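Local structure of isomerase/lactonizing enzyme (Agrobacterium tumefaciens, 1RVK) at residues H75-L81 with L108-A112; R114-V120 with D363-E369; Y165-H171 with W327-L333; R202-F208 with F228-P234. The protein is of unknown function but, as a magnesium-binding member of the enolase superfamily, probably abstracts a proton next to a substrate carboxylate. All blocks are in the same frame, centred on the assembly; numbering follows the deposited sequence.

Contact 1 (H75-L81 with L108-A112)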
# COMPACT_ATOMS: atom_id res chain seq x y z
N HIS A 75 16.21 -14.02 -15.60
CA HIS A 75 15.50 -13.12 -14.70
C HIS A 75 14.67 -12.03 -15.38
O HIS A 75 13.76 -11.46 -14.76
CB HIS A 75 16.47 -12.44 -13.72
CG HIS A 75 17.24 -11.31 -14.32
ND1 HIS A 75 18.37 -11.49 -15.09
CD2 HIS A 75 17.04 -9.97 -14.27
CE1 HIS A 75 18.83 -10.32 -15.49
NE2 HIS A 75 18.04 -9.38 -15.00
N ARG A 76 14.97 -11.74 -16.63
CA ARG A 76 14.26 -10.69 -17.37
C ARG A 76 12.89 -11.12 -17.87
O ARG A 76 12.11 -10.28 -18.32
CB ARG A 76 15.11 -10.22 -18.56
CG ARG A 76 16.47 -9.67 -18.17
CD ARG A 76 17.32 -9.45 -19.41
NE ARG A 76 17.53 -10.69 -20.14
CZ ARG A 76 18.11 -10.77 -21.34
NH1 ARG A 76 18.26 -11.95 -21.92
NH2 ARG A 76 18.52 -9.67 -21.95
N ASP A 77 12.60 -12.41 -17.82
CA ASP A 77 11.32 -12.93 -18.28
C ASP A 77 10.26 -12.81 -17.20
O ASP A 77 9.57 -13.78 -16.88
CB ASP A 77 11.48 -14.40 -18.68
CG ASP A 77 12.34 -14.58 -19.91
OD1 ASP A 77 12.81 -15.71 -20.13
OD2 ASP A 77 12.54 -13.60 -20.65
N ARG A 78 10.12 -11.61 -16.66
CA ARG A 78 9.17 -11.34 -15.58
C ARG A 78 7.73 -11.74 -15.88
O ARG A 78 7.02 -12.21 -14.98
CB ARG A 78 9.22 -9.85 -15.21
CG ARG A 78 10.55 -9.41 -14.63
CD ARG A 78 10.50 -7.95 -14.21
NE ARG A 78 10.34 -7.06 -15.35
CZ ARG A 78 11.33 -6.65 -16.14
NH1 ARG A 78 11.08 -5.84 -17.16
NH2 ARG A 78 12.57 -7.04 -15.89
N GLU A 79 7.27 -11.54 -17.11
CA GLU A 79 5.90 -11.92 -17.44
C GLU A 79 5.74 -13.44 -17.39
O GLU A 79 4.77 -13.95 -16.83
CB GLU A 79 5.51 -11.38 -18.82
CG GLU A 79 4.05 -11.61 -19.19
CD GLU A 79 3.07 -10.92 -18.25
OE1 GLU A 79 3.50 -10.06 -17.45
OE2 GLU A 79 1.86 -11.23 -18.33
N ARG A 80 6.69 -14.16 -17.98
CA ARG A 80 6.62 -15.62 -17.98
C ARG A 80 6.71 -16.17 -16.56
O ARG A 80 5.98 -17.09 -16.20
CB ARG A 80 7.74 -16.22 -18.83
CG ARG A 80 7.76 -17.76 -18.81
CD ARG A 80 8.69 -18.31 -19.88
NE ARG A 80 10.09 -17.93 -19.67
CZ ARG A 80 10.90 -18.48 -18.77
NH1 ARG A 80 10.45 -19.44 -17.98
NH2 ARG A 80 12.15 -18.07 -18.67
N LEU A 81 7.60 -15.60 -15.75
CA LEU A 81 7.77 -16.08 -14.39
C LEU A 81 6.56 -15.75 -13.51
O LEU A 81 6.15 -16.57 -12.68
CB LEU A 81 9.06 -15.50 -13.79
CG LEU A 81 10.32 -15.92 -14.55
CD1 LEU A 81 11.55 -15.26 -13.94
CD2 LEU A 81 10.46 -17.43 -14.52
N LEU A 108 12.48 -9.24 -8.57
CA LEU A 108 12.88 -9.40 -9.97
C LEU A 108 13.04 -8.04 -10.64
O LEU A 108 13.95 -7.84 -11.44
CB LEU A 108 11.84 -10.23 -10.73
CG LEU A 108 12.14 -11.70 -11.05
CD1 LEU A 108 13.21 -12.28 -10.14
CD2 LEU A 108 10.85 -12.50 -10.96
N TRP A 109 12.15 -7.10 -10.32
CA TRP A 109 12.26 -5.76 -10.88
C TRP A 109 13.50 -5.06 -10.32
O TRP A 109 14.22 -4.38 -11.05
CB TRP A 109 11.02 -4.92 -10.54
CG TRP A 109 9.91 -5.06 -11.52
CD1 TRP A 109 8.74 -5.75 -11.36
CD2 TRP A 109 9.84 -4.46 -12.82
NE1 TRP A 109 7.95 -5.62 -12.48
CE2 TRP A 109 8.60 -4.83 -13.39
CE3 TRP A 109 10.71 -3.64 -13.56
CZ2 TRP A 109 8.21 -4.41 -14.67
CZ3 TRP A 109 10.32 -3.22 -14.83
CH2 TRP A 109 9.08 -3.61 -15.37
N ASP A 110 13.75 -5.24 -9.02
CA ASP A 110 14.92 -4.62 -8.40
C ASP A 110 16.19 -5.19 -9.01
O ASP A 110 17.16 -4.46 -9.24
CB ASP A 110 14.91 -4.88 -6.88
CG ASP A 110 15.99 -4.09 -6.16
OD1 ASP A 110 16.01 -2.85 -6.28
OD2 ASP A 110 16.83 -4.71 -5.46
N LEU A 111 16.18 -6.48 -9.29
CA LEU A 111 17.34 -7.15 -9.90
C LEU A 111 17.64 -6.58 -11.28
O LEU A 111 18.79 -6.32 -11.62
CB LEU A 111 17.08 -8.65 -10.00
CG LEU A 111 18.10 -9.48 -10.79
CD1 LEU A 111 19.49 -9.36 -10.19
CD2 LEU A 111 17.65 -10.93 -10.80
N ALA A 112 16.60 -6.38 -12.09
CA ALA A 112 16.79 -5.84 -13.43
C ALA A 112 17.30 -4.40 -13.34
O ALA A 112 18.19 -4.01 -14.09
CB ALA A 112 15.47 -5.88 -14.21
O HOH W 1 13.74 -8.84 -14.02

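Contact 2 (R114-V120 with D363-E369)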
# COMPACT_ATOMS: atom_id res chain seq x y z
N ARG A 114 18.91 -2.87 -10.75
CA ARG A 114 20.27 -2.80 -10.22
C ARG A 114 21.27 -3.30 -11.27
O ARG A 114 22.35 -2.73 -11.41
CB ARG A 114 20.39 -3.63 -8.94
CG ARG A 114 19.74 -2.97 -7.72
CD ARG A 114 19.92 -3.83 -6.46
NE ARG A 114 19.23 -3.25 -5.31
CZ ARG A 114 19.82 -2.55 -4.35
NH1 ARG A 114 21.13 -2.33 -4.38
NH2 ARG A 114 19.10 -2.06 -3.35
N SER A 115 20.90 -4.34 -12.01
CA SER A 115 21.78 -4.89 -13.04
C SER A 115 22.04 -3.89 -14.16
O SER A 115 23.14 -3.86 -14.73
CB SER A 115 21.17 -6.16 -13.63
OG SER A 115 21.02 -7.17 -12.65
N LEU A 116 21.05 -3.06 -14.46
CA LEU A 116 21.17 -2.06 -15.52
C LEU A 116 21.55 -0.68 -14.99
O LEU A 116 21.86 0.23 -15.77
CB LEU A 116 19.85 -1.96 -16.29
CG LEU A 116 19.33 -3.23 -16.98
CD1 LEU A 116 17.92 -2.97 -17.49
CD2 LEU A 116 20.26 -3.63 -18.11
N GLY A 117 21.53 -0.52 -13.67
CA GLY A 117 21.85 0.77 -13.07
C GLY A 117 20.76 1.78 -13.38
O GLY A 117 21.04 2.96 -13.61
N GLN A 118 19.52 1.31 -13.36
CA GLN A 118 18.36 2.14 -13.68
C GLN A 118 17.25 2.08 -12.64
O GLN A 118 16.95 1.01 -12.11
CB GLN A 118 17.76 1.69 -15.01
CG GLN A 118 18.68 1.80 -16.20
CD GLN A 118 18.85 3.23 -16.65
OE1 GLN A 118 17.87 3.94 -16.87
NE2 GLN A 118 20.10 3.66 -16.78
N PRO A 119 16.62 3.23 -12.33
CA PRO A 119 15.53 3.20 -11.35
C PRO A 119 14.40 2.43 -12.04
O PRO A 119 14.22 2.55 -13.25
CB PRO A 119 15.17 4.68 -11.18
CG PRO A 119 16.46 5.39 -11.50
CD PRO A 119 16.97 4.61 -12.69
N VAL A 120 13.65 1.63 -11.29
CA VAL A 120 12.58 0.85 -11.90
C VAL A 120 11.57 1.67 -12.70
O VAL A 120 11.18 1.27 -13.80
CB VAL A 120 11.85 -0.02 -10.84
CG1 VAL A 120 10.51 -0.54 -11.38
CG2 VAL A 120 12.74 -1.20 -10.46
N ASP A 363 17.00 8.86 -6.97
CA ASP A 363 17.69 8.55 -8.21
C ASP A 363 18.68 7.43 -7.92
O ASP A 363 19.89 7.61 -8.00
CB ASP A 363 18.44 9.79 -8.73
CG ASP A 363 18.88 9.64 -10.17
OD1 ASP A 363 19.60 10.53 -10.67
OD2 ASP A 363 18.49 8.64 -10.81
N ARG A 364 18.14 6.27 -7.54
CA ARG A 364 18.95 5.10 -7.23
C ARG A 364 18.42 3.94 -8.07
O ARG A 364 17.24 3.89 -8.39
CB ARG A 364 18.85 4.77 -5.73
CG ARG A 364 19.31 5.90 -4.81
CD ARG A 364 19.55 5.41 -3.38
NE ARG A 364 18.31 5.15 -2.64
CZ ARG A 364 17.70 6.05 -1.86
NH1 ARG A 364 18.20 7.27 -1.72
NH2 ARG A 364 16.59 5.72 -1.22
N PRO A 365 19.30 2.99 -8.44
CA PRO A 365 18.91 1.83 -9.25
C PRO A 365 17.92 0.85 -8.62
O PRO A 365 17.84 0.72 -7.40
CB PRO A 365 20.26 1.17 -9.56
CG PRO A 365 21.07 1.49 -8.35
CD PRO A 365 20.73 2.95 -8.10
N GLY A 366 17.17 0.17 -9.47
CA GLY A 366 16.18 -0.78 -8.99
C GLY A 366 15.06 -0.05 -8.27
O GLY A 366 14.62 1.02 -8.72
N LEU A 367 14.59 -0.62 -7.17
CA LEU A 367 13.53 0.01 -6.38
C LEU A 367 14.10 1.17 -5.59
O LEU A 367 13.36 1.95 -4.99
CB LEU A 367 12.89 -1.01 -5.44
CG LEU A 367 12.09 -2.13 -6.13
CD1 LEU A 367 11.72 -3.19 -5.11
CD2 LEU A 367 10.85 -1.54 -6.78
N GLY A 368 15.42 1.29 -5.59
CA GLY A 368 16.06 2.39 -4.89
C GLY A 368 16.07 2.33 -3.38
O GLY A 368 16.27 3.35 -2.72
N GLU A 369 15.83 1.15 -2.81
CA GLU A 369 15.85 1.04 -1.36
C GLU A 369 17.32 1.00 -0.93
O GLU A 369 18.08 0.13 -1.36
CB GLU A 369 15.08 -0.22 -0.92
CG GLU A 369 13.61 -0.18 -1.38
CD GLU A 369 12.75 -1.29 -0.79
OE1 GLU A 369 13.13 -2.47 -0.89
OE2 GLU A 369 11.67 -0.98 -0.24
O HOH W 2 16.32 -1.63 -3.93

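Contact 3 (Y165-H171 with W327-L333)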
# COMPACT_ATOMS: atom_id res chain seq x y z
N TYR A 165 1.55 18.38 3.47
CA TYR A 165 0.59 17.51 2.81
C TYR A 165 -0.57 18.32 2.23
O TYR A 165 -1.16 19.15 2.93
CB TYR A 165 0.04 16.48 3.81
CG TYR A 165 1.03 15.40 4.20
CD1 TYR A 165 1.33 14.36 3.33
CD2 TYR A 165 1.66 15.42 5.44
CE1 TYR A 165 2.22 13.35 3.68
CE2 TYR A 165 2.56 14.42 5.81
CZ TYR A 165 2.84 13.39 4.92
OH TYR A 165 3.72 12.39 5.27
N LYS A 166 -0.90 18.07 0.97
CA LYS A 166 -2.00 18.77 0.31
C LYS A 166 -3.29 17.94 0.38
O LYS A 166 -4.37 18.41 0.02
CB LYS A 166 -1.65 19.06 -1.15
CG LYS A 166 -0.63 20.17 -1.35
CD LYS A 166 -0.35 20.38 -2.84
CE LYS A 166 0.32 21.73 -3.11
NZ LYS A 166 1.61 21.91 -2.40
N GLY A 167 -3.15 16.71 0.85
CA GLY A 167 -4.29 15.82 0.99
C GLY A 167 -4.13 15.03 2.28
O GLY A 167 -3.01 14.79 2.72
N ILE A 168 -5.24 14.62 2.88
CA ILE A 168 -5.21 13.85 4.12
C ILE A 168 -6.30 12.80 4.11
O ILE A 168 -7.45 13.10 3.79
CB ILE A 168 -5.47 14.78 5.34
CG1 ILE A 168 -4.36 15.83 5.43
CG2 ILE A 168 -5.52 13.95 6.63
CD1 ILE A 168 -4.65 16.91 6.46
N LYS A 169 -5.96 11.56 4.47
CA LYS A 169 -6.96 10.50 4.52
C LYS A 169 -7.08 9.96 5.93
O LYS A 169 -6.08 9.62 6.57
CB LYS A 169 -6.61 9.35 3.57
CG LYS A 169 -7.75 8.32 3.48
CD LYS A 169 -7.51 7.26 2.40
CE LYS A 169 -6.52 6.19 2.86
NZ LYS A 169 -6.22 5.23 1.75
N LEU A 170 -8.31 9.88 6.43
CA LEU A 170 -8.52 9.35 7.76
C LEU A 170 -8.90 7.88 7.71
O LEU A 170 -9.67 7.47 6.84
CB LEU A 170 -9.66 10.07 8.48
CG LEU A 170 -9.69 11.58 8.73
CD1 LEU A 170 -10.88 11.87 9.64
CD2 LEU A 170 -8.41 12.04 9.40
N HIS A 171 -8.34 7.10 8.62
CA HIS A 171 -8.73 5.70 8.79
C HIS A 171 -9.38 5.88 10.15
O HIS A 171 -8.70 6.31 11.09
CB HIS A 171 -7.53 4.75 8.91
CG HIS A 171 -6.89 4.40 7.60
ND1 HIS A 171 -5.91 5.17 7.02
CD2 HIS A 171 -7.08 3.34 6.77
CE1 HIS A 171 -5.53 4.62 5.89
NE2 HIS A 171 -6.22 3.51 5.71
N TRP A 327 -2.35 10.47 -6.29
CA TRP A 327 -1.38 10.47 -5.19
C TRP A 327 -0.53 9.24 -4.95
O TRP A 327 -0.74 8.17 -5.51
CB TRP A 327 -2.09 10.68 -3.85
CG TRP A 327 -3.26 11.59 -3.79
CD1 TRP A 327 -4.56 11.27 -4.06
CD2 TRP A 327 -3.26 12.93 -3.30
NE1 TRP A 327 -5.38 12.33 -3.74
CE2 TRP A 327 -4.60 13.36 -3.28
CE3 TRP A 327 -2.25 13.80 -2.87
CZ2 TRP A 327 -4.96 14.64 -2.84
CZ3 TRP A 327 -2.61 15.07 -2.44
CH2 TRP A 327 -3.95 15.48 -2.42
N TYR A 328 0.41 9.44 -4.03
CA TYR A 328 1.26 8.38 -3.51
C TYR A 328 0.75 8.40 -2.07
O TYR A 328 0.55 9.48 -1.50
CB TYR A 328 2.74 8.76 -3.52
CG TYR A 328 3.58 7.93 -2.56
CD1 TYR A 328 4.09 8.50 -1.39
CD2 TYR A 328 3.87 6.59 -2.83
CE1 TYR A 328 4.88 7.75 -0.52
CE2 TYR A 328 4.65 5.83 -1.95
CZ TYR A 328 5.16 6.43 -0.80
OH TYR A 328 5.96 5.71 0.05
N GLU A 329 0.49 7.23 -1.51
CA GLU A 329 -0.02 7.14 -0.14
C GLU A 329 1.14 7.08 0.84
O GLU A 329 1.85 6.08 0.90
CB GLU A 329 -0.90 5.89 0.00
CG GLU A 329 -1.55 5.77 1.36
CD GLU A 329 -2.61 4.68 1.42
OE1 GLU A 329 -3.26 4.56 2.48
OE2 GLU A 329 -2.78 3.95 0.42
N ARG A 330 1.31 8.15 1.61
CA ARG A 330 2.41 8.22 2.58
C ARG A 330 1.89 7.99 3.99
O ARG A 330 1.14 8.80 4.54
CB ARG A 330 3.10 9.59 2.48
CG ARG A 330 4.55 9.61 2.97
CD ARG A 330 5.26 10.86 2.44
NE ARG A 330 6.70 10.83 2.68
CZ ARG A 330 7.31 11.37 3.74
NH1 ARG A 330 6.60 12.00 4.67
NH2 ARG A 330 8.63 11.26 3.87
N GLY A 331 2.29 6.86 4.58
CA GLY A 331 1.86 6.52 5.92
C GLY A 331 2.07 5.04 6.19
O GLY A 331 2.83 4.40 5.46
N LEU A 332 1.38 4.49 7.18
CA LEU A 332 0.43 5.22 8.01
C LEU A 332 1.08 6.15 9.03
O LEU A 332 2.17 5.87 9.55
CB LEU A 332 -0.49 4.23 8.73
CG LEU A 332 -1.29 3.34 7.77
CD1 LEU A 332 -2.14 2.35 8.55
CD2 LEU A 332 -2.17 4.22 6.89
N LEU A 333 0.40 7.26 9.31
CA LEU A 333 0.88 8.30 10.23
C LEU A 333 0.13 8.37 11.56
O LEU A 333 -1.05 8.03 11.64
CB LEU A 333 0.79 9.67 9.54
CG LEU A 333 1.86 10.19 8.57
CD1 LEU A 333 2.69 9.08 7.98
CD2 LEU A 333 1.17 11.01 7.49

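Contact 4 (R202-F208 with F228-P234). With MG (magnesium ion), chain B.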
# COMPACT_ATOMS: atom_id res chain seq x y z
N ARG A 202 -7.53 18.59 0.39
CA ARG A 202 -8.32 17.44 -0.06
C ARG A 202 -8.42 16.41 1.06
O ARG A 202 -7.42 16.07 1.70
CB ARG A 202 -7.72 16.84 -1.33
CG ARG A 202 -7.95 17.71 -2.57
CD ARG A 202 -7.18 17.20 -3.78
NE ARG A 202 -7.43 18.03 -4.96
CZ ARG A 202 -8.52 17.93 -5.73
NH1 ARG A 202 -9.45 17.04 -5.45
NH2 ARG A 202 -8.66 18.73 -6.78
N LEU A 203 -9.64 15.92 1.30
CA LEU A 203 -9.88 14.96 2.38
C LEU A 203 -10.55 13.68 1.93
O LEU A 203 -11.43 13.70 1.06
CB LEU A 203 -10.75 15.61 3.46
CG LEU A 203 -10.17 16.85 4.15
CD1 LEU A 203 -11.17 17.40 5.17
CD2 LEU A 203 -8.87 16.47 4.83
N MSE A 204 -10.15 12.57 2.54
CA MSE A 204 -10.72 11.28 2.22
C MSE A 204 -10.88 10.44 3.47
O MSE A 204 -10.26 10.70 4.49
CB MSE A 204 -9.86 10.58 1.17
CG MSE A 204 -9.83 11.37 -0.13
SE MSE A 204 -8.28 12.47 -0.27
CE MSE A 204 -7.30 10.92 -0.74
N ILE A 205 -11.74 9.42 3.38
CA ILE A 205 -12.00 8.56 4.52
C ILE A 205 -12.02 7.09 4.14
O ILE A 205 -12.64 6.70 3.15
CB ILE A 205 -13.36 8.93 5.19
CG1 ILE A 205 -13.72 7.91 6.28
CG2 ILE A 205 -14.46 9.00 4.15
CD1 ILE A 205 -12.88 8.00 7.52
N ASP A 206 -11.33 6.29 4.95
CA ASP A 206 -11.25 4.85 4.78
C ASP A 206 -11.73 4.33 6.13
O ASP A 206 -10.94 4.12 7.05
CB ASP A 206 -9.80 4.45 4.51
CG ASP A 206 -9.64 2.98 4.18
OD1 ASP A 206 -8.49 2.58 3.92
OD2 ASP A 206 -10.63 2.22 4.17
N ALA A 207 -13.04 4.15 6.25
CA ALA A 207 -13.65 3.70 7.49
C ALA A 207 -13.72 2.19 7.64
O ALA A 207 -13.23 1.45 6.80
CB ALA A 207 -15.04 4.30 7.62
N PHE A 208 -14.32 1.75 8.74
CA PHE A 208 -14.52 0.33 9.04
C PHE A 208 -14.86 -0.40 7.73
O PHE A 208 -15.85 -0.07 7.07
CB PHE A 208 -15.64 0.21 10.07
CG PHE A 208 -16.02 -1.20 10.41
CD1 PHE A 208 -17.27 -1.69 10.04
CD2 PHE A 208 -15.15 -2.01 11.14
CE1 PHE A 208 -17.65 -2.99 10.40
CE2 PHE A 208 -15.53 -3.31 11.49
CZ PHE A 208 -16.78 -3.79 11.13
N PHE A 228 -15.76 15.77 0.91
CA PHE A 228 -14.66 14.82 0.83
C PHE A 228 -14.47 14.32 -0.60
O PHE A 228 -15.44 14.19 -1.36
CB PHE A 228 -14.91 13.62 1.76
CG PHE A 228 -14.37 13.81 3.16
CD1 PHE A 228 -13.59 12.82 3.75
CD2 PHE A 228 -14.62 14.98 3.87
CE1 PHE A 228 -13.07 12.99 5.04
CE2 PHE A 228 -14.11 15.16 5.16
CZ PHE A 228 -13.33 14.16 5.75
N ASP A 229 -13.22 14.03 -0.96
CA ASP A 229 -12.86 13.56 -2.30
C ASP A 229 -13.30 12.13 -2.59
O ASP A 229 -13.66 11.81 -3.72
CB ASP A 229 -11.35 13.65 -2.50
CG ASP A 229 -10.90 15.03 -2.93
OD1 ASP A 229 -11.64 16.01 -2.68
OD2 ASP A 229 -9.80 15.14 -3.52
N TRP A 230 -13.26 11.26 -1.59
CA TRP A 230 -13.69 9.89 -1.80
C TRP A 230 -13.94 9.13 -0.51
O TRP A 230 -13.47 9.52 0.56
CB TRP A 230 -12.69 9.12 -2.69
CG TRP A 230 -11.41 8.59 -2.04
CD1 TRP A 230 -11.31 7.82 -0.90
CD2 TRP A 230 -10.07 8.68 -2.56
NE1 TRP A 230 -10.01 7.43 -0.70
CE2 TRP A 230 -9.23 7.95 -1.70
CE3 TRP A 230 -9.51 9.32 -3.68
CZ2 TRP A 230 -7.85 7.83 -1.92
CZ3 TRP A 230 -8.14 9.20 -3.90
CH2 TRP A 230 -7.33 8.46 -3.02
N ILE A 231 -14.71 8.07 -0.63
CA ILE A 231 -15.02 7.20 0.50
C ILE A 231 -14.37 5.89 0.06
O ILE A 231 -14.57 5.43 -1.07
CB ILE A 231 -16.55 7.05 0.71
CG1 ILE A 231 -16.82 6.13 1.91
CG2 ILE A 231 -17.22 6.56 -0.56
CD1 ILE A 231 -18.29 6.02 2.27
N GLU A 232 -13.58 5.30 0.95
CA GLU A 232 -12.85 4.08 0.64
C GLU A 232 -13.23 2.85 1.45
O GLU A 232 -13.27 2.88 2.67
CB GLU A 232 -11.36 4.38 0.83
CG GLU A 232 -10.39 3.26 0.46
CD GLU A 232 -8.96 3.71 0.63
OE1 GLU A 232 -8.67 4.90 0.42
OE2 GLU A 232 -8.11 2.87 0.97
N GLU A 233 -13.51 1.76 0.73
CA GLU A 233 -13.85 0.46 1.32
C GLU A 233 -14.71 0.52 2.59
O GLU A 233 -14.29 0.09 3.65
CB GLU A 233 -12.55 -0.32 1.60
CG GLU A 233 -12.74 -1.79 1.95
CD GLU A 233 -11.43 -2.58 1.97
OE1 GLU A 233 -11.50 -3.81 2.16
OE2 GLU A 233 -10.35 -1.98 1.79
N PRO A 234 -15.93 1.06 2.48
CA PRO A 234 -16.76 1.12 3.69
C PRO A 234 -17.57 -0.16 3.92
O PRO A 234 -18.22 -0.31 4.95
CB PRO A 234 -17.65 2.32 3.43
CG PRO A 234 -17.92 2.19 1.96
CD PRO A 234 -16.54 1.83 1.39
MG MG B . -7.58 1.38 2.45
O HOH W 3 -11.74 17.15 -0.36
O HOH W 4 -14.89 4.54 4.08
O HOH W 5 -9.53 0.29 2.41
O HOH W 6 -6.69 -0.17 3.88
O HOH W 7 -5.73 2.64 2.94

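Contact 1 (H75-L81 with L108-A112)
H75 lies against L111 where the loop and first turn of helix 78-89 pack on helix 98-116, in the helical part of the N-terminal domain characteristic of the enolase superfamily. With CG of H75 placed between its own backbone N and carbonyl carbon (chi1 78°), CB and ring run obliquely over the leucine, and H75 CB comes within 3.5 Å of L111 CD2. The rim of the imidazole faces A112 CA near the ring plane, while ND1 is hydrogen-bonded to the carbonyl O of M1. Three residues on, at the start of helix 78-89, the bent chain of R78 lies across W109 as a cation-pi contact: R78 CZ stands 3.8 Å from the centroid of the indole six-membered ring, 11° off its normal. R78 CD covers the five-membered ring, a CH-pi contact. The guanidinium is tilted 35° from the indole, whose NE1 is hydrogen-bonded to T290 OG1. L81 completes the apolar side, its CD1 4.1 Å from L108 CD2. No direct hydrogen bond joins the segments; a water does so instead, accepting a hydrogen bond from R78 NH2 and donating to L108 O and, at 2.7 Å, to H75 O.

Contact 2 (R114-V120 with D363-E369)
P365 lays its CB against the end of helix 98-116, P365 CB standing 3.9 Å from G117 CA and close to R114 CA as well. That helix closes in a Schellman motif with G117, at positive phi, as the C-prime residue, and the chain then turns along D363-E369. The two backbones form a single beta bridge between P119 and G366: G366 N donates to Q118 O, and V120 N donates to G366 O. P119 starts off away from the loop, yet its CB and CG touch it, CG lying 3.5 Å from R364 O and near D363 OD2. V120 faces the loop directly. Its CG1 is anti to the backbone N (chi1 165°), which leaves CG2 beside that N, 3.4 Å from the carbonyl carbon of G366 and 4.2 Å from L367 CD2. R114 runs extended past G366, in the type II' turn P365-G368, its NE in a salt bridge to D110 and its NH2 sharing a water with E369 N. The turn is braced within the loop by R364, which grips G368 O side-on with NE at 2.7 Å and NH2 at 2.8 Å. The contact thus joins the loop after strand 358-360 to the end of helix 98-116. Helix 313-321 packs on it through H317 at V120 and A313 at L367, strand 47-52 through H49 at R114 and F51 at E369, and helix 120-124 starts right after P119.

Contact 3 (Y165-H171 with W327-L333)
Strands 167-171 and 328-333 of the barrel domain both pair with strand 130-137, one on each side of it. No backbone hydrogen bond joins them; side chains, and W327 against the backbone at G167, make the contact. Their axes come no closer than 9.1 Å and are inclined at 51°, as expected across the curved wall of an enolase-type beta/alpha barrel. W327 reaches over to G167, where the missing side chain lets W327 CH2 come to 3.4 Å from G167 CA. In the barrel interior K169 forms a salt bridge with E329, NZ to OE1 at 3.1 Å. K169 bends at chi3 (78°), and its ammonium arrives from above the carboxylate plane. Each charge has further partners: K169 NZ also bridges to E232 and bonds Y134 OH, while E329 OE2 is salt-bridged to R280 and OE1 hydrogen-bonded to S136 OG. This charged network reaches toward the magnesium site, and K169 and H171 form a K-x-H pair, probably at the place of the K-x-K motif on the second barrel strand of relatives such as mandelate racemase. The H171 ring lies nearly coplanar with the E329 carboxylate, OE1 at its edge; ND1 bonds I137 O, and CE1 touches L332 CD2 at 3.5 Å. On the side toward helix 150-163, Y165 and R330 cross at about a right angle, and L333 CD2 packs 3.9 Å from Y165 CZ. R330 is also held by D340 and by the carbonyl O of D351. Its NH1 donates to Y165 OH at 3.0 Å and 154°, the phenol oxygen lying in the guanidinium plane.

Contact 4 (R202-F208 with F228-P234)
The magnesium site of the barrel is built partly here, at the C-terminal ends of two parallel strands joined by a beta-alpha-beta crossover through helix 213-224. D206 OD1 binds the magnesium ion at 2.1 Å and E232 OE2 at 2.2 Å; E258 and three waters complete the shell. The shared metal holds the two carboxylates together, their planes 31° apart. One metal-bound water donates to both D206 OD2 and E233 OE2. The other oxygen of E232 is a second-shell anchor: OE1, shared with K169, accepts a hydrogen bond from the tilted indole of W230, NE1 to OE1 3.1 Å, on its anti lone pair. W230 in turn is covered by M204, a selenomethionine in this crystal, whose twice-bent chain lays CE over the six-membered ring, 3.4 Å from its centroid, with SE farther above it in a Met-aromatic contact. Toward helix 183-197, L203 CB stands over the centre of the F228 ring at 3.6 Å. R202 NH1 makes a salt bridge to D229 OD2, 2.7 Å, in the guanidinium plane, the carboxylate turned 68° against it. Hydrogen bonds from D229 N to L203 O and from E232 N to I205 O link the backbones. Strand 167-171 extends the sheet beyond 202-206 and strand 254-256 beyond 230-232; helix 183-197 packs on L203 and F228, and helix 213-224 on I205 and I231.

Contacts 1 and 2 share helix 98-116 and lie about 14 Å apart between centres, joined by D110, whose OD1 probably bonds L367 N. Contacts 3 and 4 belong to the barrel, about 11 Å apart between centres, on adjacent strands 167-171 and 202-206, which are linked by a probable hydrogen bond between L170 O and D206 N. Along the chain contact 1 closes first, contact 2 then encloses contact 3, and contact 3 encloses contact 4. Contact 2 therefore brings the chain back to the N-terminal domain after the barrel is built. Contacts 1 and 4 are about 35 Å apart between centres, one in the N-terminal domain, the other at the metal site.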